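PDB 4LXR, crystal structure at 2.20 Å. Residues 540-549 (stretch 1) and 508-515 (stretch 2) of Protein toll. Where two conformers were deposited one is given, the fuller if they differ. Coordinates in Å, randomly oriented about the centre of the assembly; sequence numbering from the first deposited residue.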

# COMPACT_ATOMS: atom_id res chain seq x y z
N CYS A 540 -24.61 -27.15 -9.92
CA CYS A 540 -25.97 -26.63 -10.02
C CYS A 540 -26.37 -25.70 -8.86
O CYS A 540 -27.38 -24.98 -8.95
CB CYS A 540 -26.97 -27.78 -10.16
SG CYS A 540 -27.02 -28.88 -8.73
N THR A 541 -25.58 -25.70 -7.79
CA THR A 541 -25.95 -24.99 -6.56
C THR A 541 -25.62 -23.49 -6.58
O THR A 541 -26.05 -22.75 -5.69
CB THR A 541 -25.34 -25.64 -5.28
OG1 THR A 541 -23.92 -25.48 -5.29
CG2 THR A 541 -25.67 -27.12 -5.23
N ILE A 542 -24.88 -23.04 -7.58
CA ILE A 542 -24.50 -21.63 -7.66
C ILE A 542 -25.19 -20.93 -8.81
O ILE A 542 -24.75 -19.85 -9.24
CB ILE A 542 -22.96 -21.42 -7.77
CG1 ILE A 542 -22.44 -21.94 -9.11
CG2 ILE A 542 -22.24 -22.09 -6.61
CD1 ILE A 542 -21.06 -21.42 -9.45
N LEU A 543 -26.29 -21.53 -9.28
CA LEU A 543 -27.01 -21.05 -10.46
C LEU A 543 -27.39 -19.58 -10.38
O LEU A 543 -27.05 -18.79 -11.26
CB LEU A 543 -28.27 -21.89 -10.72
CG LEU A 543 -29.25 -21.28 -11.72
CD1 LEU A 543 -28.64 -21.17 -13.11
CD2 LEU A 543 -30.56 -22.07 -11.77
N TRP A 544 -28.08 -19.20 -9.31
CA TRP A 544 -28.62 -17.85 -9.23
C TRP A 544 -27.55 -16.80 -8.98
O TRP A 544 -27.68 -15.67 -9.43
CB TRP A 544 -29.78 -17.77 -8.23
CG TRP A 544 -30.95 -18.55 -8.75
CD1 TRP A 544 -31.44 -19.73 -8.27
CD2 TRP A 544 -31.74 -18.23 -9.91
NE1 TRP A 544 -32.51 -20.15 -9.04
CE2 TRP A 544 -32.71 -19.25 -10.05
CE3 TRP A 544 -31.74 -17.17 -10.83
CZ2 TRP A 544 -33.67 -19.24 -11.08
CZ3 TRP A 544 -32.69 -17.17 -11.85
CH2 TRP A 544 -33.64 -18.20 -11.97
N PHE A 545 -26.48 -17.20 -8.29
CA PHE A 545 -25.29 -16.37 -8.18
C PHE A 545 -24.72 -16.08 -9.56
O PHE A 545 -24.43 -14.93 -9.89
CB PHE A 545 -24.22 -17.04 -7.32
CG PHE A 545 -22.88 -16.35 -7.39
CD1 PHE A 545 -22.69 -15.11 -6.78
CD2 PHE A 545 -21.81 -16.93 -8.06
CE1 PHE A 545 -21.46 -14.47 -6.83
CE2 PHE A 545 -20.57 -16.29 -8.11
CZ PHE A 545 -20.40 -15.06 -7.50
N ILE A 546 -24.54 -17.12 -10.37
CA ILE A 546 -24.06 -16.93 -11.73
C ILE A 546 -24.99 -16.02 -12.54
O ILE A 546 -24.52 -15.13 -13.25
CB ILE A 546 -23.88 -18.28 -12.46
CG1 ILE A 546 -22.76 -19.07 -11.79
CG2 ILE A 546 -23.54 -18.05 -13.92
CD1 ILE A 546 -21.46 -18.33 -11.73
N GLN A 547 -26.30 -16.22 -12.40
CA GLN A 547 -27.25 -15.34 -13.09
C GLN A 547 -27.15 -13.91 -12.57
O GLN A 547 -27.28 -12.95 -13.33
CB GLN A 547 -28.70 -15.86 -12.97
CG GLN A 547 -28.95 -17.28 -13.49
CD GLN A 547 -28.92 -17.38 -15.01
OE1 GLN A 547 -27.94 -16.99 -15.65
NE2 GLN A 547 -30.00 -17.92 -15.59
N LEU A 548 -26.91 -13.76 -11.26
CA LEU A 548 -26.72 -12.46 -10.64
C LEU A 548 -25.49 -11.77 -11.22
O LEU A 548 -25.53 -10.60 -11.59
CB LEU A 548 -26.56 -12.60 -9.11
CG LEU A 548 -26.44 -11.38 -8.19
CD1 LEU A 548 -25.01 -10.85 -8.08
CD2 LEU A 548 -27.37 -10.27 -8.64
N VAL A 549 -24.40 -12.53 -11.30
CA VAL A 549 -23.13 -12.01 -11.82
C VAL A 549 -23.27 -11.49 -13.25
O VAL A 549 -22.64 -10.51 -13.63
CB VAL A 549 -22.01 -13.07 -11.70
CG1 VAL A 549 -20.93 -12.86 -12.75
CG2 VAL A 549 -21.41 -13.06 -10.29
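Stretch 2 (508-515) RRIALPED

Stretch 2 is an extended segment that crosses the N-terminal end of the helix formed by residues 543-549 of stretch 1. Its contact begins with Arg509 beside Thr541 and Ile542 and finishes with Glu514 over the indole of Trp544. Arg509 and Ile510 have strand conformation, and the chain stays extended through Ala511 and Leu512 before the backbone turns at Glu514. The CA atoms come nearest where the CA of Ile542 lies 5.5 Å from the CA of Ala511 and the CA of Phe545 lies 5.6 Å from the CA of Leu512. No direct hydrogen bond joins the two stretches, so the fit depends on side-chain packing and on water.

The alternation of an extended chain sets the pattern. Ile510 and Leu512 both point toward stretch 1, whereas Ala511 between them points sideways and adds little. The two inward residues meet Phe545 in different ways. Ile510 covers a face of the ring: its CD1 stands 3.9 Å from the centroid of the Phe545 ring, 18° off the normal, and its CG2 approaches CD1 of Phe545 to 3.5 Å. Leu512 instead lies at the ring edge, its CD1 4.1 Å from CD1 of Phe545. The same methyl, CD1 of Leu512, is 3.9 Å from CA of Phe545 and 4.3 Å from CG of Leu548, one helical turn beyond Trp544, so it fills the hollow between the helix backbone and the side chains of Phe545 and Leu548.

Farther along, the indole of Trp544 provides a flat surface for Glu514. The CA of Glu514 lies 4.0 Å from the centroid of the five-membered ring, only 8° off its normal, and CG of Glu514 reaches 3.5 Å from CZ2 of Trp544. The aliphatic part of the acidic residue thus packs on the ring, while CB of Trp544 sits 3.3 Å from the carbonyl O of Leu512.

At the other end, the side chain of Arg509 bends in over Thr541, whose CB lies over one face of the guanidinium. NE of Arg509 is 3.0 Å from OG1 of Thr541, but the angle is too poor for a hydrogen bond.

Water fills the gap between the backbones. Water 2 accepts from N of Leu512 at 2.6 Å and from N of Phe545 at 3.2 Å, and can donate to O of Ile510 at 3.0 Å. It thereby links the extended chain to an amide in the first turn of the helix, which has no carbonyl of its own helix to bond.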

# COMPACT_ATOMS: atom_id res chain seq x y z
N ARG A 508 -16.47 -22.17 -1.18
CA ARG A 508 -16.72 -23.18 -2.21
C ARG A 508 -18.12 -23.08 -2.80
O ARG A 508 -18.31 -23.30 -4.00
CB ARG A 508 -16.42 -24.58 -1.67
CG ARG A 508 -14.92 -24.79 -1.48
CD ARG A 508 -14.54 -26.19 -1.04
NE ARG A 508 -13.09 -26.33 -1.02
CZ ARG A 508 -12.32 -25.94 -0.01
NH1 ARG A 508 -12.85 -25.38 1.07
NH2 ARG A 508 -11.00 -26.11 -0.08
N ARG A 509 -19.10 -22.73 -1.97
CA ARG A 509 -20.44 -22.44 -2.47
C ARG A 509 -20.87 -21.02 -2.16
O ARG A 509 -20.52 -20.46 -1.12
CB ARG A 509 -21.47 -23.44 -1.93
CG ARG A 509 -22.88 -23.25 -2.51
CD ARG A 509 -23.79 -24.35 -2.02
NE ARG A 509 -23.24 -25.65 -2.40
CZ ARG A 509 -23.61 -26.80 -1.86
NH1 ARG A 509 -24.53 -26.82 -0.91
NH2 ARG A 509 -23.05 -27.93 -2.26
N ILE A 510 -21.62 -20.45 -3.09
CA ILE A 510 -22.35 -19.20 -2.91
C ILE A 510 -23.79 -19.46 -3.34
O ILE A 510 -24.08 -19.57 -4.53
CB ILE A 510 -21.79 -18.08 -3.79
CG1 ILE A 510 -20.34 -17.77 -3.39
CG2 ILE A 510 -22.68 -16.85 -3.69
CD1 ILE A 510 -19.74 -16.63 -4.18
N ALA A 511 -24.70 -19.56 -2.38
CA ALA A 511 -26.05 -20.01 -2.64
C ALA A 511 -27.06 -18.88 -2.48
O ALA A 511 -27.50 -18.58 -1.36
CB ALA A 511 -26.40 -21.19 -1.75
N LEU A 512 -27.43 -18.26 -3.59
CA LEU A 512 -28.44 -17.21 -3.61
C LEU A 512 -29.76 -17.79 -4.11
O LEU A 512 -29.77 -18.60 -5.03
CB LEU A 512 -28.00 -16.05 -4.51
CG LEU A 512 -26.64 -15.45 -4.13
CD1 LEU A 512 -26.30 -14.28 -5.03
CD2 LEU A 512 -26.66 -15.04 -2.68
N PRO A 513 -30.87 -17.38 -3.49
CA PRO A 513 -32.15 -18.01 -3.81
C PRO A 513 -32.81 -17.41 -5.05
O PRO A 513 -32.39 -16.37 -5.57
CB PRO A 513 -33.00 -17.72 -2.57
CG PRO A 513 -32.36 -16.51 -1.91
CD PRO A 513 -31.04 -16.22 -2.60
N GLU A 514 -33.85 -18.09 -5.53
CA GLU A 514 -34.58 -17.65 -6.70
C GLU A 514 -35.25 -16.30 -6.42
O GLU A 514 -35.00 -15.33 -7.13
CB GLU A 514 -35.63 -18.69 -7.10
CG GLU A 514 -36.04 -18.66 -8.56
CD GLU A 514 -37.02 -19.77 -8.92
OE1 GLU A 514 -37.94 -19.51 -9.73
OE2 GLU A 514 -36.88 -20.90 -8.40
N ASP A 515 -36.06 -16.27 -5.37
CA ASP A 515 -36.91 -15.13 -5.01
C ASP A 515 -36.28 -13.75 -5.25
O ASP A 515 -35.20 -13.45 -4.75
CB ASP A 515 -37.36 -15.24 -3.55
CG ASP A 515 -38.86 -15.06 -3.38
OD1 ASP A 515 -39.47 -14.34 -4.20
OD2 ASP A 515 -39.43 -15.65 -2.44
O HOH W 1 -20.81 -24.98 -4.84
O HOH W 2 -26.74 -19.34 -5.89
O HOH W 3 -28.50 -21.13 -6.85